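Local coordinates for protein probable dipeptidase (Pseudomonas aeruginosa, PDB 3B40) that probably acts as a metal-dependent dipeptidase of the M19 (membrane dipeptidase) family, hydrolysing dipeptides, at residues V166-W171 / F181-D186; A239-K244 / E295-A300; A287-P292 / E313-E318; L301-P306 / S321-I326. The protein carries 11 engineered substitutions. All coordinates share one frame; numbering follows the deposited sequence.

Interaction 1 of 4, residues V166-W171 / F181-D186; sequences VGNNDW and FNDSPD. Engineered in segment 181-186: Ser184 (natural residue Thr), Pro185 (natural residue Ala).
Asp183 OD2 is gripped by two backbone amides, that of Asn168 across the contact and that of Leu178 in the intervening loop. The bond from Asn168 N is short, 2.7 Å to Asp183 OD2, and nearly straight at 165°, the N-H arriving from above the carboxylate plane. Asp183 CG is anti to its own carbonyl carbon (chi1 -78°), beside the backbone N. The carboxylate and the Asn168 amide are stacked, their planes 18° apart, while the two side chains slide past each other in opposite directions. The Asn168 amide reaches on to the next residue: ND2 donates to the carbonyl O of Ser184, an engineered residue, at 2.8 Å, with that oxygen close to the amide plane. Both segments belong to the long irregular loop that follows strand 160-162 of the TIM-barrel-type fold and runs to helix 193-205, so polar bonds join two limbs of one excursion at the surface. Two waters extend the network, one linking Asn168 OD1 to Asp186 N, the other donating to both Asn168 O and Asp183 OD1. Next to Asn168 in the chain, Gly167 CA meets the edge of the Phe181 ring, 3.9 Å from CD2, and lies 3.2 Å from Asp183 OD2.

Interaction 2 of 4, residues A239-K244 / E295-A300; sequences ALVDIK and EGLDYA
An inverse gamma turn centred on Asp242, in the loop after strand 230-235, meets the loop that leads from helix 276-288 toward helix 313-328; Val241, Ile243 and Lys244 face Leu297 and Asp298 here. The direct polar link is Lys244 N to Asp298 OD1, 2.8 Å long with an angle of 162° at the hydrogen. The amide reaches OD1 on the syn side, 15° out of the carboxylate plane. Asp298 CG stands anti to its carbonyl carbon (chi1 -68°), which sets it beside its own backbone N; the aspartate and lysine side chains cross at about a right angle. OD2 lies against the aliphatic part of the lysine, 3.7 Å from Lys244 CG, whereas Lys244 NZ remains 4.8 Å from Asp298 OD2. Leu297 supplies the apolar half. Its CB presses on Ile243 CG2 at 3.5 Å, a tight carbon pair, and its CD1 meets Val241 CG1 at 3.6 Å, the valine and leucine side chains crossing at about a right angle. Leu279 of helix 276-288 also touches Leu297, tying this patch to the helix before the loop. One water accepts from Leu297 N; another donates to Asp298 OD2, with a weak bond to Asp242 O. The carboxylate is thus held by a backbone amide and a water, and the opposite charge of the lysine, near but not in contact, would be expected to add a modest attraction.

Interaction 3 of 4, residues A287-P292 / E313-E318; sequences ARFDLP and EQRFGE. With MG (magnesium ion), chain D.
The backbones stay well apart, 8.7 Å between Phe289 CA and Arg315 CA; helix 276-288 ends here in a Schellman motif, with Asp290 of positive phi as its C-prime residue, while 313-318 is the first part of helix 313-328. Side chains bridge the gap between the two helices, which lie among the surface elements of this TIM-barrel-type fold. The CB of Phe289 is directed toward the second helix, and ring atom CD1 sits over the centre of the Arg315 guanidinium, 3.9 Å above its plane; ring and guanidinium are tilted by 59°. Arg315 gets there with CG anti to the backbone N (chi1 -174°) and a chain extended to NE. Its NH2 also donates a weak hydrogen bond to Phe289 O, 3.1 Å at 127°, and makes a long salt bridge with Asp290 OD2 at 3.9 Å. Trp311 adds a cation-pi contact to the same arginine, and Tyr319 packs edge-to-face on Phe289. At the ring's outer end, Glu318 crosses at about a right angle, with OE2 4.2 Å from Phe289 CZ. The same carboxylate binds a magnesium ion, with Glu318 OE2 at 2.3 Å and Glu318 OE1 farther off at 2.7 Å.

Interaction 4 of 4, residues L301-P306 / S321-I326; sequences LMPGDP and SALYGI
Leu301 meets helix 313-328 through its carbonyl: O lies 3.7 Å from Tyr324 CE1, and a water donates to Leu301 O while also hydrogen-bonding to Tyr324 OH, 2.8 Å away. The leucine's own side chain touches Ile243 and Leu274. Met302 follows with CA 3.7 Å from Tyr324 OH and CB at 3.8 Å from the same hydroxyl. Pro303, centre of an inverse gamma turn, buries more surface against the helix than either Leu301 or Met302. Its CD touches Tyr324 OH at 3.4 Å and Leu323 CD2 at 3.9 Å, the proline and tyrosine side chains crossing at about a right angle. On the helix, Leu323 CD2 also lies over the centre of the neighbouring Tyr324 ring, 3.8 Å above its plane, so one methyl group serves both the ring and the proline. Tyr319, about one turn earlier in the helix, touches Pro303 as well. Packing thus joins the loop to the helix that follows it. No direct hydrogen bond crosses between the segments; they are held by van der Waals packing, part of it carbon against the phenol oxygen, and by the water between Tyr324 OH and Leu301 O.

In the fold
Interactions 2, 3 and 4 all draw on the region from helix 276-288 to helix 313-328; interaction 2 joins it to the 239-244 loop, and the segments of interaction 3 alternate in sequence with those of 2 and 4. Interactions 3 and 4 share helix 313-328, their centres about 9 Å apart, and Phe316 CE1 touches Pro303 CB at 3.8 Å. Interaction 4 meets interaction 2 where Ile243 CD1 packs on Leu301 CD1 at 3.7 Å and Tyr299 lies against Gly304, Asp305 and Pro306. Interaction 1, in a separate loop, touches none of them; its nearest atoms are about 5 Å from those of interaction 4. The magnesium ion belongs to interaction 3, about 13 Å from the Leu323 side chain.

Interaction 1 of 4, residues V166-W171 / F181-D186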
loop_
_atom_site.group_PDB
_atom_site.type_symbol
_atom_site.label_atom_id
_atom_site.label_comp_id
_atom_site.label_asym_id
_atom_site.label_seq_id
_atom_site.Cartn_x
_atom_site.Cartn_y
_atom_site.Cartn_z
ATOM N N VAL A 166 6.755 7.383 2.000
ATOM C CA VAL A 166 7.133 8.448 2.952
ATOM C C VAL A 166 8.427 9.140 2.453
ATOM O O VAL A 166 9.358 8.469 1.987
ATOM C CB VAL A 166 7.325 7.838 4.379
ATOM C CG1 VAL A 166 7.769 8.891 5.363
ATOM C CG2 VAL A 166 6.017 7.231 4.887
ATOM N N GLY A 167 8.477 10.473 2.514
ATOM C CA GLY A 167 9.645 11.223 2.055
ATOM C C GLY A 167 9.443 11.711 0.626
ATOM O O GLY A 167 8.921 10.984 -0.208
ATOM N N ASN A 168 9.804 12.958 0.346
ATOM C CA ASN A 168 9.776 13.457 -1.027
ATOM C C ASN A 168 10.829 12.723 -1.821
ATOM O O ASN A 168 11.800 12.226 -1.250
ATOM C CB ASN A 168 10.099 14.958 -1.081
ATOM C CG ASN A 168 8.993 15.839 -0.500
ATOM O OD1 ASN A 168 7.825 15.457 -0.467
ATOM N ND2 ASN A 168 9.356 17.056 -0.079
ATOM N N ASN A 169 10.667 12.653 -3.139
ATOM C CA ASN A 169 11.786 12.226 -3.978
ATOM C C ASN A 169 11.829 13.106 -5.227
ATOM O O ASN A 169 10.981 14.008 -5.381
ATOM C CB ASN A 169 11.687 10.712 -4.328
ATOM C CG ASN A 169 10.490 10.393 -5.177
ATOM O OD1 ASN A 169 10.348 10.908 -6.312
ATOM N ND2 ASN A 169 9.610 9.535 -4.658
ATOM N N ASP A 170 12.814 12.869 -6.097
ATOM C CA ASP A 170 13.069 13.773 -7.239
ATOM C C ASP A 170 12.069 13.681 -8.390
ATOM O O ASP A 170 12.115 14.481 -9.305
ATOM C CB ASP A 170 14.488 13.589 -7.778
ATOM C CG ASP A 170 15.543 13.981 -6.753
ATOM O OD1 ASP A 170 15.279 14.840 -5.887
ATOM O OD2 ASP A 170 16.627 13.424 -6.801
ATOM N N TRP A 171 11.177 12.706 -8.333
ATOM C CA TRP A 171 10.103 12.520 -9.333
ATOM C C TRP A 171 8.741 13.063 -8.874
ATOM O O TRP A 171 7.956 13.556 -9.680
ATOM C CB TRP A 171 9.958 11.023 -9.628
ATOM C CG TRP A 171 11.075 10.428 -10.445
ATOM C CD1 TRP A 171 12.363 10.901 -10.558
ATOM C CD2 TRP A 171 11.000 9.272 -11.303
ATOM N NE1 TRP A 171 13.098 10.080 -11.404
ATOM C CE2 TRP A 171 12.287 9.075 -11.866
ATOM C CE3 TRP A 171 9.983 8.370 -11.621
ATOM C CZ2 TRP A 171 12.574 8.014 -12.749
ATOM C CZ3 TRP A 171 10.268 7.315 -12.491
ATOM C CH2 TRP A 171 11.550 7.150 -13.046
ATOM N N PHE A 181 14.520 13.905 6.561
ATOM C CA PHE A 181 15.156 13.989 5.220
ATOM C C PHE A 181 15.344 15.453 4.757
ATOM O O PHE A 181 15.693 15.718 3.600
ATOM C CB PHE A 181 14.285 13.273 4.175
ATOM C CG PHE A 181 14.141 11.777 4.391
ATOM C CD1 PHE A 181 15.003 11.084 5.248
ATOM C CD2 PHE A 181 13.164 11.053 3.674
ATOM C CE1 PHE A 181 14.856 9.687 5.428
ATOM C CE2 PHE A 181 13.010 9.676 3.841
ATOM C CZ PHE A 181 13.860 8.987 4.723
ATOM N N ASN A 182 15.041 16.379 5.658
ATOM C CA ASN A 182 15.011 17.835 5.410
ATOM C C ASN A 182 13.971 18.202 4.333
ATOM O O ASN A 182 14.143 19.150 3.583
ATOM C CB ASN A 182 16.430 18.378 5.097
ATOM C CG ASN A 182 16.490 19.906 5.096
ATOM O OD1 ASN A 182 15.813 20.552 5.892
ATOM N ND2 ASN A 182 17.288 20.486 4.182
ATOM N N ASP A 183 12.875 17.449 4.273
ATOM C CA ASP A 183 11.833 17.657 3.243
ATOM C C ASP A 183 11.066 18.957 3.472
ATOM O O ASP A 183 10.814 19.340 4.625
ATOM C CB ASP A 183 10.818 16.505 3.257
ATOM C CG ASP A 183 11.327 15.246 2.581
ATOM O OD1 ASP A 183 12.424 15.260 1.984
ATOM O OD2 ASP A 183 10.597 14.227 2.607
ATOM N N SER A 184 10.677 19.625 2.388
ATOM C CA SER A 184 9.672 20.688 2.465
ATOM C C SER A 184 8.383 20.220 1.797
ATOM O O SER A 184 8.439 19.579 0.736
ATOM C CB SER A 184 10.182 21.981 1.782
ATOM O OG SER A 184 11.105 22.646 2.636
ATOM N N PRO A 185 7.219 20.561 2.378
ATOM C CA PRO A 185 5.948 20.127 1.779
ATOM C C PRO A 185 5.813 20.646 0.342
ATOM O O PRO A 185 6.196 21.784 0.048
ATOM C CB PRO A 185 4.886 20.771 2.693
ATOM C CG PRO A 185 5.614 21.885 3.379
ATOM C CD PRO A 185 6.999 21.388 3.580
ATOM N N ASP A 186 5.307 19.799 -0.549
ATOM C CA ASP A 186 5.083 20.183 -1.933
ATOM C C ASP A 186 6.306 20.834 -2.614
ATOM O O ASP A 186 6.129 21.739 -3.391
ATOM C CB ASP A 186 3.866 21.110 -2.049
ATOM C CG ASP A 186 2.617 20.539 -1.392
ATOM O OD1 ASP A 186 2.178 19.431 -1.789
ATOM O OD2 ASP A 186 2.062 21.219 -0.507
HETATM O O HOH W 1 5.418 17.116 -0.095
HETATM O O HOH W 2 13.215 13.097 0.851
#

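Interaction 2 of 4, residues A239-K244 / E295-A300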
loop_
_atom_site.group_PDB
_atom_site.type_symbol
_atom_site.label_atom_id
_atom_site.label_comp_id
_atom_site.label_asym_id
_atom_site.label_seq_id
_atom_site.Cartn_x
_atom_site.Cartn_y
_atom_site.Cartn_z
ATOM N N ALA A 239 -12.713 11.297 5.041
ATOM C CA ALA A 239 -13.969 11.362 5.781
ATOM C C ALA A 239 -13.896 10.531 7.065
ATOM O O ALA A 239 -14.568 10.834 8.012
ATOM C CB ALA A 239 -15.103 10.882 4.932
ATOM N N LEU A 240 -13.076 9.484 7.062
ATOM C CA LEU A 240 -12.798 8.706 8.268
ATOM C C LEU A 240 -11.724 9.300 9.175
ATOM O O LEU A 240 -11.927 9.427 10.374
ATOM C CB LEU A 240 -12.477 7.245 7.930
ATOM C CG LEU A 240 -13.779 6.496 7.530
ATOM C CD1 LEU A 240 -14.096 6.689 6.032
ATOM C CD2 LEU A 240 -13.726 5.015 7.913
ATOM N N VAL A 241 -10.575 9.625 8.608
ATOM C CA VAL A 241 -9.474 10.207 9.369
ATOM C C VAL A 241 -8.921 11.270 8.439
ATOM O O VAL A 241 -8.601 11.019 7.248
ATOM C CB VAL A 241 -8.394 9.172 9.747
ATOM C CG1 VAL A 241 -7.199 9.847 10.481
ATOM C CG2 VAL A 241 -8.991 8.051 10.624
ATOM N N ASP A 242 -8.879 12.477 8.970
ATOM C CA ASP A 242 -8.534 13.633 8.179
ATOM C C ASP A 242 -7.024 13.850 8.263
ATOM O O ASP A 242 -6.521 14.643 9.048
ATOM C CB ASP A 242 -9.373 14.841 8.640
ATOM C CG ASP A 242 -9.282 16.021 7.680
ATOM O OD1 ASP A 242 -8.926 15.843 6.492
ATOM O OD2 ASP A 242 -9.532 17.149 8.136
ATOM N N ILE A 243 -6.296 13.110 7.432
ATOM C CA ILE A 243 -4.856 13.162 7.381
ATOM C C ILE A 243 -4.510 13.268 5.898
ATOM O O ILE A 243 -5.282 12.814 5.052
ATOM C CB ILE A 243 -4.187 11.897 8.044
ATOM C CG1 ILE A 243 -4.779 10.598 7.500
ATOM C CG2 ILE A 243 -4.293 11.945 9.577
ATOM C CD1 ILE A 243 -3.994 9.274 7.981
ATOM N N LYS A 244 -3.373 13.880 5.588
ATOM C CA LYS A 244 -2.912 14.078 4.195
ATOM C C LYS A 244 -2.657 12.786 3.454
ATOM O O LYS A 244 -2.856 12.741 2.244
ATOM C CB LYS A 244 -1.671 14.979 4.174
ATOM C CG LYS A 244 -2.053 16.367 4.649
ATOM C CD LYS A 244 -0.972 17.401 4.655
ATOM C CE LYS A 244 -1.649 18.677 5.243
ATOM N NZ LYS A 244 -0.801 19.894 5.229
ATOM N N GLU A 295 -2.178 19.728 16.500
ATOM C CA GLU A 295 -3.379 20.210 15.803
ATOM C C GLU A 295 -3.591 19.286 14.631
ATOM O O GLU A 295 -2.938 19.431 13.591
ATOM C CB GLU A 295 -3.189 21.603 15.230
ATOM C CG GLU A 295 -3.854 22.712 16.026
ATOM C CD GLU A 295 -2.833 23.676 16.575
ATOM O OE1 GLU A 295 -1.879 24.012 15.830
ATOM O OE2 GLU A 295 -2.978 24.109 17.738
ATOM N N GLY A 296 -4.452 18.302 14.800
ATOM C CA GLY A 296 -4.700 17.335 13.736
ATOM C C GLY A 296 -3.721 16.184 13.829
ATOM O O GLY A 296 -2.767 16.202 14.625
ATOM N N LEU A 297 -3.934 15.186 12.983
ATOM C CA LEU A 297 -3.280 13.894 13.205
ATOM C C LEU A 297 -2.013 13.653 12.401
ATOM O O LEU A 297 -1.342 12.651 12.619
ATOM C CB LEU A 297 -4.282 12.757 12.964
ATOM C CG LEU A 297 -5.396 12.628 13.991
ATOM C CD1 LEU A 297 -6.444 11.611 13.494
ATOM C CD2 LEU A 297 -4.799 12.189 15.325
ATOM N N ASP A 298 -1.683 14.555 11.472
ATOM C CA ASP A 298 -0.566 14.299 10.567
ATOM C C ASP A 298 0.766 14.096 11.297
ATOM O O ASP A 298 1.571 13.228 10.924
ATOM C CB ASP A 298 -0.438 15.409 9.538
ATOM C CG ASP A 298 -1.591 15.445 8.569
ATOM O OD1 ASP A 298 -1.951 14.404 7.995
ATOM O OD2 ASP A 298 -2.133 16.536 8.361
ATOM N N TYR A 299 0.985 14.892 12.343
ATOM C CA TYR A 299 2.225 14.820 13.118
ATOM C C TYR A 299 2.093 13.926 14.346
ATOM O O TYR A 299 3.037 13.828 15.137
ATOM C CB TYR A 299 2.659 16.217 13.575
ATOM C CG TYR A 299 2.931 17.222 12.459
ATOM C CD1 TYR A 299 3.160 16.810 11.140
ATOM C CD2 TYR A 299 3.013 18.586 12.753
ATOM C CE1 TYR A 299 3.401 17.743 10.136
ATOM C CE2 TYR A 299 3.267 19.531 11.769
ATOM C CZ TYR A 299 3.459 19.107 10.473
ATOM O OH TYR A 299 3.714 20.038 9.526
ATOM N N ALA A 300 0.908 13.325 14.516
ATOM C CA ALA A 300 0.645 12.369 15.574
ATOM C C ALA A 300 1.095 10.999 15.104
ATOM O O ALA A 300 1.575 10.190 15.904
ATOM C CB ALA A 300 -0.846 12.320 15.906
HETATM O O HOH W 3 -6.121 15.631 11.245
HETATM O O HOH W 4 -4.677 17.171 7.582
#

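Interaction 3 of 4, residues A287-P292 / E313-E318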
loop_
_atom_site.group_PDB
_atom_site.type_symbol
_atom_site.label_atom_id
_atom_site.label_comp_id
_atom_site.label_asym_id
_atom_site.label_seq_id
_atom_site.Cartn_x
_atom_site.Cartn_y
_atom_site.Cartn_z
ATOM N N ALA A 287 5.513 18.117 24.313
ATOM C CA ALA A 287 5.953 19.048 25.362
ATOM C C ALA A 287 7.385 18.825 25.911
ATOM O O ALA A 287 8.133 19.788 26.073
ATOM C CB ALA A 287 4.939 19.072 26.494
ATOM N N ARG A 288 7.799 17.585 26.179
ATOM C CA ARG A 288 9.203 17.395 26.622
ATOM C C ARG A 288 10.260 17.515 25.534
ATOM O O ARG A 288 11.453 17.581 25.841
ATOM C CB ARG A 288 9.442 16.146 27.492
ATOM C CG ARG A 288 8.824 14.857 27.028
ATOM C CD ARG A 288 9.187 13.700 27.973
ATOM N NE ARG A 288 10.443 13.040 27.548
ATOM C CZ ARG A 288 10.579 11.755 27.180
ATOM N NH1 ARG A 288 9.552 10.911 27.210
ATOM N NH2 ARG A 288 11.770 11.300 26.803
ATOM N N PHE A 289 9.838 17.554 24.268
ATOM C CA PHE A 289 10.770 17.810 23.163
ATOM C C PHE A 289 10.559 19.191 22.542
ATOM O O PHE A 289 11.001 19.444 21.433
ATOM C CB PHE A 289 10.663 16.718 22.090
ATOM C CG PHE A 289 11.286 15.423 22.498
ATOM C CD1 PHE A 289 12.599 15.121 22.122
ATOM C CD2 PHE A 289 10.588 14.526 23.290
ATOM C CE1 PHE A 289 13.188 13.922 22.504
ATOM C CE2 PHE A 289 11.167 13.328 23.674
ATOM C CZ PHE A 289 12.473 13.033 23.282
ATOM N N ASP A 290 9.880 20.071 23.269
ATOM C CA ASP A 290 9.703 21.475 22.878
ATOM C C ASP A 290 8.860 21.664 21.604
ATOM O O ASP A 290 9.038 22.637 20.863
ATOM C CB ASP A 290 11.063 22.174 22.746
ATOM C CG ASP A 290 11.776 22.350 24.087
ATOM O OD1 ASP A 290 11.127 22.745 25.085
ATOM O OD2 ASP A 290 13.001 22.089 24.133
ATOM N N LEU A 291 7.908 20.763 21.387
ATOM C CA LEU A 291 6.966 20.894 20.306
ATOM C C LEU A 291 5.613 21.236 20.889
ATOM O O LEU A 291 5.272 20.745 21.980
ATOM C CB LEU A 291 6.877 19.575 19.532
ATOM C CG LEU A 291 8.150 19.009 18.920
ATOM C CD1 LEU A 291 7.914 17.557 18.526
ATOM C CD2 LEU A 291 8.608 19.847 17.710
ATOM N N PRO A 292 4.817 22.057 20.161
ATOM C CA PRO A 292 3.552 22.568 20.678
ATOM C C PRO A 292 2.489 21.486 20.595
ATOM O O PRO A 292 2.714 20.467 19.936
ATOM C CB PRO A 292 3.220 23.705 19.710
ATOM C CG PRO A 292 3.827 23.268 18.413
ATOM C CD PRO A 292 5.072 22.532 18.779
ATOM N N GLU A 313 20.691 13.487 15.417
ATOM C CA GLU A 313 20.098 12.147 15.178
ATOM C C GLU A 313 19.642 11.460 16.464
ATOM O O GLU A 313 18.565 10.862 16.503
ATOM C CB GLU A 313 21.053 11.239 14.388
ATOM C CG GLU A 313 21.357 11.782 12.989
ATOM C CD GLU A 313 22.496 11.041 12.287
ATOM O OE1 GLU A 313 23.322 10.417 12.985
ATOM O OE2 GLU A 313 22.576 11.079 11.032
ATOM N N GLN A 314 20.450 11.588 17.518
ATOM C CA GLN A 314 20.176 10.953 18.804
ATOM C C GLN A 314 18.831 11.466 19.345
ATOM O O GLN A 314 18.033 10.697 19.891
ATOM C CB GLN A 314 21.328 11.262 19.772
ATOM C CG GLN A 314 21.318 10.527 21.148
ATOM C CD GLN A 314 20.135 10.872 22.051
ATOM O OE1 GLN A 314 19.447 9.969 22.541
ATOM N NE2 GLN A 314 19.890 12.166 22.275
ATOM N N ARG A 315 18.568 12.758 19.156
ATOM C CA ARG A 315 17.326 13.361 19.669
ATOM C C ARG A 315 16.104 12.869 18.883
ATOM O O ARG A 315 15.044 12.584 19.461
ATOM C CB ARG A 315 17.425 14.901 19.605
ATOM C CG ARG A 315 16.259 15.643 20.243
ATOM C CD ARG A 315 16.540 17.160 20.212
ATOM N NE ARG A 315 15.363 17.933 20.637
ATOM C CZ ARG A 315 15.044 18.206 21.899
ATOM N NH1 ARG A 315 15.809 17.772 22.899
ATOM N NH2 ARG A 315 13.948 18.915 22.169
ATOM N N PHE A 316 16.268 12.778 17.561
ATOM C CA PHE A 316 15.240 12.226 16.693
ATOM C C PHE A 316 14.926 10.782 17.077
ATOM O O PHE A 316 13.757 10.432 17.276
ATOM C CB PHE A 316 15.659 12.305 15.216
ATOM C CG PHE A 316 14.653 11.704 14.286
ATOM C CD1 PHE A 316 13.516 12.420 13.927
ATOM C CD2 PHE A 316 14.812 10.416 13.806
ATOM C CE1 PHE A 316 12.558 11.867 13.081
ATOM C CE2 PHE A 316 13.864 9.843 12.964
ATOM C CZ PHE A 316 12.733 10.574 12.598
ATOM N N GLY A 317 15.978 9.955 17.168
ATOM C CA GLY A 317 15.853 8.575 17.602
ATOM C C GLY A 317 15.008 8.402 18.848
ATOM O O GLY A 317 14.091 7.595 18.864
ATOM N N GLU A 318 15.298 9.191 19.883
ATOM C CA GLU A 318 14.558 9.131 21.140
ATOM C C GLU A 318 13.083 9.477 20.993
ATOM O O GLU A 318 12.201 8.793 21.524
ATOM C CB GLU A 318 15.190 10.069 22.156
ATOM C CG GLU A 318 16.152 9.384 23.093
ATOM C CD GLU A 318 16.495 10.254 24.268
ATOM O OE1 GLU A 318 17.710 10.458 24.532
ATOM O OE2 GLU A 318 15.549 10.754 24.926
HETATM MG MG MG D . 16.641 11.364 26.878
#

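Interaction 4 of 4, residues L301-P306 / S321-I326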
loop_
_atom_site.group_PDB
_atom_site.type_symbol
_atom_site.label_atom_id
_atom_site.label_comp_id
_atom_site.label_asym_id
_atom_site.label_seq_id
_atom_site.Cartn_x
_atom_site.Cartn_y
_atom_site.Cartn_z
ATOM N N LEU A 301 0.922 10.739 13.806
ATOM C CA LEU A 301 1.140 9.383 13.251
ATOM C C LEU A 301 2.557 9.174 12.774
ATOM O O LEU A 301 2.955 8.062 12.439
ATOM C CB LEU A 301 0.136 9.094 12.124
ATOM C CG LEU A 301 -1.355 9.172 12.472
ATOM C CD1 LEU A 301 -2.222 8.976 11.223
ATOM C CD2 LEU A 301 -1.738 8.144 13.534
ATOM N N MET A 302 3.332 10.258 12.738
ATOM C CA MET A 302 4.709 10.188 12.304
ATOM C C MET A 302 5.416 11.437 12.832
ATOM O O MET A 302 4.757 12.446 13.098
ATOM C CB MET A 302 4.753 10.161 10.772
ATOM C CG MET A 302 4.329 11.500 10.158
ATOM S SD MET A 302 5.027 11.795 8.539
ATOM C CE MET A 302 4.184 13.342 8.127
ATOM N N PRO A 303 6.738 11.358 13.064
ATOM C CA PRO A 303 7.488 12.566 13.419
ATOM C C PRO A 303 7.587 13.564 12.262
ATOM O O PRO A 303 8.600 13.595 11.572
ATOM C CB PRO A 303 8.870 12.017 13.797
ATOM C CG PRO A 303 8.945 10.688 13.116
ATOM C CD PRO A 303 7.576 10.147 13.129
ATOM N N GLY A 304 6.555 14.382 12.083
ATOM C CA GLY A 304 6.427 15.227 10.875
ATOM C C GLY A 304 6.725 16.713 11.052
ATOM O O GLY A 304 6.810 17.473 10.077
ATOM N N ASP A 305 6.894 17.153 12.285
ATOM C CA ASP A 305 7.132 18.587 12.555
ATOM C C ASP A 305 8.365 19.078 11.823
ATOM O O ASP A 305 9.436 18.464 11.926
ATOM C CB ASP A 305 7.282 18.857 14.043
ATOM C CG ASP A 305 6.049 18.483 14.818
ATOM O OD1 ASP A 305 5.345 19.407 15.273
ATOM O OD2 ASP A 305 5.779 17.263 14.976
ATOM N N PRO A 306 8.203 20.133 11.015
ATOM C CA PRO A 306 9.262 20.715 10.178
ATOM C C PRO A 306 10.556 21.039 10.923
ATOM O O PRO A 306 11.634 20.760 10.410
ATOM C CB PRO A 306 8.590 21.970 9.606
ATOM C CG PRO A 306 7.171 21.548 9.479
ATOM C CD PRO A 306 6.910 20.795 10.757
ATOM N N SER A 321 11.255 6.872 18.484
ATOM C CA SER A 321 11.034 5.604 19.230
ATOM C C SER A 321 9.891 5.734 20.207
ATOM O O SER A 321 8.975 4.911 20.201
ATOM C CB SER A 321 12.286 5.136 19.947
ATOM O OG SER A 321 13.346 5.017 19.011
ATOM N N ALA A 322 9.915 6.788 21.012
ATOM C CA ALA A 322 8.844 7.035 21.974
ATOM C C ALA A 322 7.477 7.258 21.347
ATOM O O ALA A 322 6.467 6.820 21.901
ATOM C CB ALA A 322 9.192 8.220 22.892
ATOM N N LEU A 323 7.435 7.987 20.233
ATOM C CA LEU A 323 6.173 8.251 19.532
ATOM C C LEU A 323 5.576 6.910 19.074
ATOM O O LEU A 323 4.420 6.607 19.363
ATOM C CB LEU A 323 6.404 9.212 18.352
ATOM C CG LEU A 323 5.256 9.556 17.388
ATOM C CD1 LEU A 323 5.271 11.014 17.134
ATOM C CD2 LEU A 323 5.405 8.825 16.110
ATOM N N TYR A 324 6.388 6.099 18.404
ATOM C CA TYR A 324 5.916 4.838 17.875
ATOM C C TYR A 324 5.503 3.835 18.959
ATOM O O TYR A 324 4.637 2.985 18.720
ATOM C CB TYR A 324 6.916 4.270 16.872
ATOM C CG TYR A 324 6.878 5.018 15.542
ATOM C CD1 TYR A 324 5.693 5.105 14.805
ATOM C CD2 TYR A 324 8.018 5.645 15.033
ATOM C CE1 TYR A 324 5.637 5.798 13.574
ATOM C CE2 TYR A 324 7.982 6.341 13.798
ATOM C CZ TYR A 324 6.788 6.415 13.085
ATOM O OH TYR A 324 6.731 7.096 11.894
ATOM N N GLY A 325 6.099 3.940 20.141
ATOM C CA GLY A 325 5.712 3.103 21.287
ATOM C C GLY A 325 4.308 3.429 21.757
ATOM O O GLY A 325 3.521 2.532 22.076
ATOM N N ILE A 326 4.014 4.727 21.822
ATOM C CA ILE A 326 2.705 5.253 22.203
ATOM C C ILE A 326 1.638 4.849 21.186
ATOM O O ILE A 326 0.505 4.497 21.564
ATOM C CB ILE A 326 2.760 6.826 22.365
ATOM C CG1 ILE A 326 3.502 7.208 23.668
ATOM C CG2 ILE A 326 1.373 7.426 22.341
ATOM C CD1 ILE A 326 4.088 8.611 23.732
HETATM O O HOH W 5 4.540 6.443 10.254
#